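Side-chain contacts in phosphoribosylaminoimidazole-succinocarboxamide synthase (PDB 3U55), which catalyses the ATP-dependent joining of L-aspartate to carboxyaminoimidazole ribonucleotide to form SAICAR, a step of de novo purine biosynthesis: residues V54-L59 against E229-E234; L154-I159 against V172-E177. All coordinates share one frame; numbering follows the deposited sequence. Where two conformers were deposited one is given.

Interaction 1: V54-L59 against E229-E234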
ATOM      1  N   VAL A  54      11.354  28.107  -0.728  1.00 15.90           N
ATOM      2  CA  VAL A  54      11.081  29.238  -1.616  1.00 16.84           C
ATOM      3  C   VAL A  54      11.706  29.012  -2.990  1.00 16.89           C
ATOM      4  O   VAL A  54      11.032  29.159  -4.015  1.00 17.42           O
ATOM      5  CB  VAL A  54      11.561  30.576  -0.994  1.00 17.30           C
ATOM      6  CG1 VAL A  54      11.499  31.708  -2.006  1.00 20.55           C
ATOM      7  CG2 VAL A  54      10.713  30.924   0.205  1.00 19.03           C
ATOM      8  N   ILE A  55      12.984  28.636  -3.006  1.00 16.72           N
ATOM      9  CA  ILE A  55      13.684  28.357  -4.256  1.00 15.93           C
ATOM     10  C   ILE A  55      12.943  27.291  -5.082  1.00 15.83           C
ATOM     11  O   ILE A  55      12.674  27.492  -6.270  1.00 13.72           O
ATOM     12  CB  ILE A  55      15.151  27.931  -4.015  1.00 16.09           C
ATOM     13  CG1 ILE A  55      15.981  29.128  -3.533  1.00 19.39           C
ATOM     14  CG2 ILE A  55      15.760  27.341  -5.290  1.00 18.21           C
ATOM     15  CD1 ILE A  55      17.265  28.753  -2.820  1.00 22.62           C
ATOM     16  N   PHE A  56      12.616  26.165  -4.447  1.00 14.79           N
ATOM     17  CA  PHE A  56      11.930  25.076  -5.141  1.00 14.89           C
ATOM     18  C   PHE A  56      10.519  25.450  -5.591  1.00 14.88           C
ATOM     19  O   PHE A  56      10.144  25.141  -6.718  1.00 15.25           O
ATOM     20  CB  PHE A  56      11.921  23.793  -4.305  1.00 13.25           C
ATOM     21  CG  PHE A  56      13.289  23.173  -4.112  1.00 14.87           C
ATOM     22  CD1 PHE A  56      14.109  22.888  -5.206  1.00 16.08           C
ATOM     23  CD2 PHE A  56      13.742  22.841  -2.837  1.00 13.16           C
ATOM     24  CE1 PHE A  56      15.370  22.297  -5.027  1.00 17.61           C
ATOM     25  CE2 PHE A  56      14.986  22.249  -2.645  1.00 13.56           C
ATOM     26  CZ  PHE A  56      15.808  21.979  -3.741  1.00 18.06           C
ATOM     27  N   PHE A  57       9.744  26.109  -4.727  1.00 16.23           N
ATOM     28  CA  PHE A  57       8.391  26.562  -5.104  1.00 16.38           C
ATOM     29  C   PHE A  57       8.415  27.479  -6.320  1.00 17.35           C
ATOM     30  O   PHE A  57       7.592  27.331  -7.227  1.00 15.45           O
ATOM     31  CB  PHE A  57       7.673  27.283  -3.959  1.00 16.65           C
ATOM     32  CG  PHE A  57       7.198  26.377  -2.845  1.00 17.84           C
ATOM     33  CD1 PHE A  57       6.652  25.126  -3.114  1.00 20.11           C
ATOM     34  CD2 PHE A  57       7.263  26.808  -1.519  1.00 20.19           C
ATOM     35  CE1 PHE A  57       6.203  24.303  -2.073  1.00 23.45           C
ATOM     36  CE2 PHE A  57       6.816  25.997  -0.473  1.00 18.37           C
ATOM     37  CZ  PHE A  57       6.288  24.743  -0.749  1.00 19.78           C
ATOM     38  N   LYS A  58       9.346  28.432  -6.330  1.00 15.52           N
ATOM     39  CA  LYS A  58       9.468  29.366  -7.451  1.00 17.09           C
ATOM     40  C   LYS A  58       9.808  28.637  -8.748  1.00 17.03           C
ATOM     41  O   LYS A  58       9.215  28.917  -9.792  1.00 15.75           O
ATOM     42  CB  LYS A  58      10.501  30.455  -7.148  1.00 17.79           C
ATOM     43  CG  LYS A  58       9.989  31.538  -6.211  1.00 20.35           C
ATOM     44  CD  LYS A  58      11.112  32.484  -5.802  1.00 25.25           C
ATOM     45  CE  LYS A  58      10.569  33.687  -5.043  1.00 32.92           C
ATOM     46  NZ  LYS A  58      11.669  34.529  -4.490  1.00 38.58           N
ATOM     47  N   LEU A  59      10.735  27.680  -8.670  1.00 16.58           N
ATOM     48  CA  LEU A  59      11.100  26.858  -9.830  1.00 17.23           C
ATOM     49  C   LEU A  59       9.901  26.073 -10.385  1.00 16.87           C
ATOM     50  O   LEU A  59       9.660  26.058 -11.598  1.00 16.18           O
ATOM     51  CB  LEU A  59      12.259  25.912  -9.478  1.00 17.37           C
ATOM     52  CG  LEU A  59      12.655  24.819 -10.479  1.00 21.70           C
ATOM     53  CD1 LEU A  59      13.392  25.395 -11.686  1.00 23.58           C
ATOM     54  CD2 LEU A  59      13.516  23.770  -9.779  1.00 21.97           C
ATOM     55  N   GLU A 229      24.402  26.100  -0.689  1.00 29.58           N
ATOM     56  CA  GLU A 229      25.522  26.690  -1.428  1.00 31.76           C
ATOM     57  C   GLU A 229      25.582  26.202  -2.868  1.00 32.15           C
ATOM     58  O   GLU A 229      25.798  26.992  -3.785  1.00 32.12           O
ATOM     59  CB  GLU A 229      26.851  26.401  -0.724  1.00 32.22           C
ATOM     60  CG  GLU A 229      27.069  27.208   0.551  1.00 37.91           C
ATOM     61  CD  GLU A 229      28.307  26.779   1.326  1.00 43.35           C
ATOM     62  OE1 GLU A 229      29.306  26.369   0.693  1.00 48.09           O
ATOM     63  OE2 GLU A 229      28.278  26.855   2.573  1.00 46.26           O
ATOM     64  N   ARG A 230      25.389  24.901  -3.059  1.00 33.43           N
ATOM     65  CA  ARG A 230      25.381  24.312  -4.397  1.00 34.46           C
ATOM     66  C   ARG A 230      24.247  24.838  -5.267  1.00 34.90           C
ATOM     67  O   ARG A 230      24.427  25.030  -6.473  1.00 35.17           O
ATOM     68  CB  ARG A 230      25.290  22.795  -4.316  1.00 34.14           C
ATOM     69  CG  ARG A 230      26.582  22.139  -3.940  1.00 36.79           C
ATOM     70  CD  ARG A 230      26.638  20.755  -4.506  1.00 38.12           C
ATOM     71  NE  ARG A 230      27.329  19.856  -3.598  1.00 39.60           N
ATOM     72  CZ  ARG A 230      27.616  18.592  -3.870  1.00 40.93           C
ATOM     73  NH1 ARG A 230      27.275  18.064  -5.041  1.00 42.61           N
ATOM     74  NH2 ARG A 230      28.249  17.857  -2.968  1.00 43.92           N
ATOM     75  N   ILE A 231      23.092  25.066  -4.645  1.00 34.60           N
ATOM     76  CA  ILE A 231      21.919  25.559  -5.358  0.60 34.63           C
ATOM     77  C   ILE A 231      22.036  27.055  -5.663  1.00 35.76           C
ATOM     78  O   ILE A 231      21.818  27.478  -6.803  1.00 35.48           O
ATOM     79  CB  ILE A 231      20.606  25.223  -4.596  0.60 34.69           C
ATOM     80  CG1 ILE A 231      20.318  23.721  -4.697  0.60 33.90           C
ATOM     81  CG2 ILE A 231      19.430  26.043  -5.130  0.60 34.02           C
ATOM     82  CD1 ILE A 231      19.235  23.218  -3.762  0.60 33.09           C
ATOM     83  N   THR A 232      22.395  27.849  -4.656  1.00 35.61           N
ATOM     84  CA  THR A 232      22.450  29.306  -4.816  1.00 37.44           C
ATOM     85  C   THR A 232      23.735  29.821  -5.463  1.00 38.74           C
ATOM     86  O   THR A 232      23.722  30.852  -6.135  1.00 39.20           O
ATOM     87  CB  THR A 232      22.235  30.039  -3.479  1.00 37.07           C
ATOM     88  OG1 THR A 232      23.290  29.703  -2.571  1.00 37.55           O
ATOM     89  CG2 THR A 232      20.895  29.657  -2.867  1.00 35.82           C
ATOM     90  N   GLY A 233      24.836  29.107  -5.246  1.00 39.63           N
ATOM     91  CA  GLY A 233      26.157  29.566  -5.679  1.00 42.00           C
ATOM     92  C   GLY A 233      26.799  30.510  -4.675  1.00 43.34           C
ATOM     93  O   GLY A 233      27.819  31.134  -4.970  1.00 44.10           O
ATOM     94  N   GLU A 234      26.205  30.611  -3.488  1.00 44.35           N
ATOM     95  CA  GLU A 234      26.706  31.506  -2.442  1.00 45.96           C
ATOM     96  C   GLU A 234      26.477  30.953  -1.030  1.00 46.82           C
ATOM     97  O   GLU A 234      25.560  30.158  -0.807  1.00 45.74           O
ATOM     98  CB  GLU A 234      26.091  32.906  -2.584  1.00 46.50           C
ATOM     99  CG  GLU A 234      24.564  32.953  -2.514  1.00 46.81           C
ATOM    100  CD  GLU A 234      24.008  34.344  -2.755  1.00 47.79           C
TER
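The backbones of I55 and I231 come nearest here, CA to CA 8.8 Å. Residues 54-59 are a length of helix 45-62, and 229-232 are the last turn of helix 220-232, so within the SAICAR synthetase fold the last turn of one helix packs against the middle of another. The second helix ends before G233. No hydrogen bond joins the two segments; the contact is purely apolar. I55 and I231 both point their CB toward the other segment, and their branches meet at I55 CG2 and I231 CG2, 3.9 Å apart. In each isoleucine CG2 lies anti to the backbone N, which turns these methyls to one another. I231 has two conformers; its side-chain contacts here are those of one and are less certain. I231 CD1 lies 3.6 Å from F56 CZ; the two side chains cross at about a right angle. F56 also packs on L160 and L164 of helix 143-165, and Y163 of that helix touches I231. I55 CD1 meets T232 CG2 at 3.7 Å. T232 OG1 is hydrogen-bonded to the backbone O of Y228. It also closes an ST turn, in which E234 N donates to T232 OG1 over 3.2 Å.

Interaction 2: L154-I159 against V172-E177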
ATOM      1  N   LEU A 154       4.700  13.347 -10.236  1.00 11.01           N
ATOM      2  CA  LEU A 154       5.652  12.847 -11.230  1.00 12.82           C
ATOM      3  C   LEU A 154       6.280  13.960 -12.067  1.00 12.65           C
ATOM      4  O   LEU A 154       7.457  13.874 -12.419  1.00 11.37           O
ATOM      5  CB  LEU A 154       5.006  11.780 -12.125  1.00 11.56           C
ATOM      6  CG  LEU A 154       4.784  10.420 -11.457  1.00 13.23           C
ATOM      7  CD1 LEU A 154       3.955   9.512 -12.355  1.00 13.10           C
ATOM      8  CD2 LEU A 154       6.110   9.749 -11.084  1.00 15.72           C
ATOM      9  N   LYS A 155       5.501  14.994 -12.395  1.00 11.51           N
ATOM     10  CA  LYS A 155       6.055  16.162 -13.091  1.00 11.57           C
ATOM     11  C   LYS A 155       7.048  16.918 -12.197  1.00 11.45           C
ATOM     12  O   LYS A 155       8.161  17.242 -12.629  1.00 11.25           O
ATOM     13  CB  LYS A 155       4.942  17.090 -13.598  1.00 11.59           C
ATOM     14  CG  LYS A 155       5.468  18.358 -14.262  1.00 14.58           C
ATOM     15  CD  LYS A 155       4.377  19.172 -14.934  1.00 16.46           C
ATOM     16  CE  LYS A 155       4.958  20.514 -15.387  1.00 18.61           C
ATOM     17  NZ  LYS A 155       3.932  21.377 -16.043  1.00 19.24           N
ATOM     18  N   VAL A 156       6.644  17.183 -10.953  1.00 11.13           N
ATOM     19  CA  VAL A 156       7.527  17.772  -9.937  1.00  9.57           C
ATOM     20  C   VAL A 156       8.835  16.994  -9.856  1.00 11.46           C
ATOM     21  O   VAL A 156       9.925  17.584  -9.846  1.00 11.47           O
ATOM     22  CB  VAL A 156       6.848  17.812  -8.543  1.00  9.64           C
ATOM     23  CG1 VAL A 156       7.857  18.169  -7.438  1.00 11.36           C
ATOM     24  CG2 VAL A 156       5.663  18.802  -8.553  1.00  9.94           C
ATOM     25  N   ASN A 157       8.722  15.669  -9.806  1.00 10.30           N
ATOM     26  CA  ASN A 157       9.903  14.812  -9.786  1.00 11.16           C
ATOM     27  C   ASN A 157      10.843  15.119 -10.947  1.00 11.83           C
ATOM     28  O   ASN A 157      12.023  15.345 -10.719  1.00 12.90           O
ATOM     29  CB  ASN A 157       9.511  13.342  -9.774  1.00 10.40           C
ATOM     30  CG  ASN A 157      10.713  12.409  -9.625  1.00  9.92           C
ATOM     31  OD1 ASN A 157      11.630  12.660  -8.836  1.00 11.13           O
ATOM     32  ND2 ASN A 157      10.706  11.322 -10.389  1.00 10.21           N
ATOM     33  N   GLU A 158      10.316  15.152 -12.171  1.00 12.75           N
ATOM     34  CA  GLU A 158      11.146  15.422 -13.356  1.00 14.03           C
ATOM     35  C   GLU A 158      11.877  16.762 -13.254  1.00 14.92           C
ATOM     36  O   GLU A 158      13.087  16.831 -13.492  1.00 15.93           O
ATOM     37  CB  GLU A 158      10.317  15.349 -14.646  1.00 14.37           C
ATOM     38  CG  GLU A 158       9.837  13.943 -15.013  1.00 17.27           C
ATOM     39  CD  GLU A 158      10.972  12.932 -15.132  1.00 24.07           C
ATOM     40  OE1 GLU A 158      10.993  11.955 -14.344  1.00 21.73           O
ATOM     41  OE2 GLU A 158      11.851  13.119 -16.001  1.00 26.88           O
ATOM     42  N   ILE A 159      11.141  17.812 -12.896  1.00 14.68           N
ATOM     43  CA  ILE A 159      11.692  19.165 -12.755  1.00 15.60           C
ATOM     44  C   ILE A 159      12.796  19.235 -11.704  1.00 16.40           C
ATOM     45  O   ILE A 159      13.880  19.767 -11.975  1.00 14.90           O
ATOM     46  CB  ILE A 159      10.595  20.203 -12.395  1.00 15.63           C
ATOM     47  CG1 ILE A 159       9.520  20.249 -13.487  1.00 16.49           C
ATOM     48  CG2 ILE A 159      11.213  21.592 -12.164  1.00 16.79           C
ATOM     49  CD1 ILE A 159       8.124  20.607 -12.971  1.00 13.21           C
ATOM     50  N   VAL A 172      16.975  11.421  -4.597  1.00 11.42           N
ATOM     51  CA  VAL A 172      16.711  10.019  -4.281  1.00 12.53           C
ATOM     52  C   VAL A 172      15.211   9.745  -4.110  1.00 12.80           C
ATOM     53  O   VAL A 172      14.653   8.824  -4.729  1.00 11.03           O
ATOM     54  CB  VAL A 172      17.503   9.592  -3.029  1.00 11.91           C
ATOM     55  CG1 VAL A 172      16.970   8.288  -2.454  1.00 11.45           C
ATOM     56  CG2 VAL A 172      19.007   9.493  -3.365  1.00 12.78           C
ATOM     57  N   ASP A 173      14.580  10.549  -3.257  1.00 13.73           N
ATOM     58  CA  ASP A 173      13.130  10.532  -3.066  1.00 13.23           C
ATOM     59  C   ASP A 173      12.701  11.860  -2.446  1.00 14.00           C
ATOM     60  O   ASP A 173      13.550  12.680  -2.084  1.00 13.81           O
ATOM     61  CB  ASP A 173      12.663   9.320  -2.223  1.00 11.65           C
ATOM     62  CG  ASP A 173      13.269   9.281  -0.808  1.00 17.11           C
ATOM     63  OD1 ASP A 173      13.272  10.307  -0.092  1.00 17.33           O
ATOM     64  OD2 ASP A 173      13.708   8.191  -0.397  1.00 18.28           O
ATOM     65  N   PHE A 174      11.392  12.079  -2.346  1.00 12.10           N
ATOM     66  CA  PHE A 174      10.857  13.261  -1.660  1.00 11.48           C
ATOM     67  C   PHE A 174       9.398  13.049  -1.295  1.00 10.47           C
ATOM     68  O   PHE A 174       8.725  12.185  -1.868  1.00 11.00           O
ATOM     69  CB  PHE A 174      11.043  14.552  -2.489  1.00 10.33           C
ATOM     70  CG  PHE A 174      10.339  14.536  -3.813  1.00 11.82           C
ATOM     71  CD1 PHE A 174       9.097  15.140  -3.959  1.00 13.90           C
ATOM     72  CD2 PHE A 174      10.915  13.913  -4.919  1.00 10.43           C
ATOM     73  CE1 PHE A 174       8.428  15.130  -5.182  1.00 15.44           C
ATOM     74  CE2 PHE A 174      10.257  13.902  -6.157  1.00 10.63           C
ATOM     75  CZ  PHE A 174       9.001  14.509  -6.284  1.00 11.41           C
ATOM     76  N   LYS A 175       8.926  13.837  -0.334  1.00 10.75           N
ATOM     77  CA  LYS A 175       7.564  13.730   0.174  1.00 10.61           C
ATOM     78  C   LYS A 175       6.808  15.031  -0.067  1.00  9.78           C
ATOM     79  O   LYS A 175       7.298  16.116   0.273  1.00 10.93           O
ATOM     80  CB  LYS A 175       7.595  13.401   1.665  1.00 11.50           C
ATOM     81  CG  LYS A 175       6.237  13.079   2.269  1.00 20.74           C
ATOM     82  N   LEU A 176       5.622  14.911  -0.661  1.00 10.26           N
ATOM     83  CA  LEU A 176       4.751  16.061  -0.906  1.00 11.71           C
ATOM     84  C   LEU A 176       3.428  15.965  -0.160  1.00 11.72           C
ATOM     85  O   LEU A 176       2.956  14.873   0.170  1.00 11.76           O
ATOM     86  CB  LEU A 176       4.443  16.204  -2.400  1.00 10.36           C
ATOM     87  CG  LEU A 176       5.583  16.363  -3.412  1.00 10.93           C
ATOM     88  CD1 LEU A 176       4.994  16.444  -4.818  1.00 14.63           C
ATOM     89  CD2 LEU A 176       6.480  17.567  -3.128  1.00 12.76           C
ATOM     90  N   GLU A 177       2.829  17.125   0.087  1.00 11.90           N
ATOM     91  CA  GLU A 177       1.442  17.200   0.538  1.00 10.50           C
ATOM     92  C   GLU A 177       0.700  18.139  -0.405  1.00 10.69           C
ATOM     93  O   GLU A 177       1.312  18.978  -1.058  1.00 12.48           O
ATOM     94  CB  GLU A 177       1.359  17.688   1.989  1.00 11.58           C
ATOM     95  CG  GLU A 177       2.159  16.827   2.970  1.00 13.08           C
ATOM     96  CD  GLU A 177       1.837  17.115   4.430  1.00 21.71           C
ATOM     97  OE1 GLU A 177       0.886  17.874   4.709  1.00 20.46           O
ATOM     98  OE2 GLU A 177       2.538  16.563   5.301  1.00 18.88           O
TER
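N157 and V156 of helix 143-165 meet the ring of F174 on strand 169-180. The apolar contacts come first. V156 CG1, anti to the valine's backbone N, lies 3.8 Å from F174 CE1 and obliquely to the ring. The same methyl is 4.2 Å from L176 CD1, so one valine branch touches both strand residues. N157 CB sits in the ring plane at the edge, 3.7 Å from F174 CZ. F174 CG stands between its backbone N and carbonyl carbon (chi1 61°), a position that sends the ring up to the helix.

The amide oxygen also comes to this edge, without a hydrogen bond to the ring. N157 OD1 lies near the ring plane, 3.3 Å from F174 CE2, with the amide turned 34° from the ring. Its hydrogen bond is made elsewhere, to ND2 of N94. Were F174 replaced by alanine, V156 CG1 and N157 CB would lose the ring they pack on, and a gap under the helix would probably open.

V92 and C197, on the neighbouring strands 84-93 and 197-201, also touch F174. The axes of 154-159 and 172-176 approach to 10.4 Å, with 134° between their N-to-C directions. This is a helix packed on an antiparallel sheet, as in alpha+beta folds.

The centres of interactions 1 and 2 lie about 16 Å apart. Helix 143-165 connects them. It carries residues 154-159 of interaction 2, and further along it L160, Y163 and L164 pack on residues of interaction 1. The two also touch directly, where L59 CG meets I159 CG2 at 3.9 Å. In sequence the order is 54-59, 154-159, 172-177, 229-234, so interaction 2 falls wholly between the segments of interaction 1. Interaction 2 is buried near the centre of the chain, on the six-stranded antiparallel sheet. Interaction 1 is farther out and partly buried. Together they pack helices 45-62 and 220-232 outside the helix that lies on this sheet.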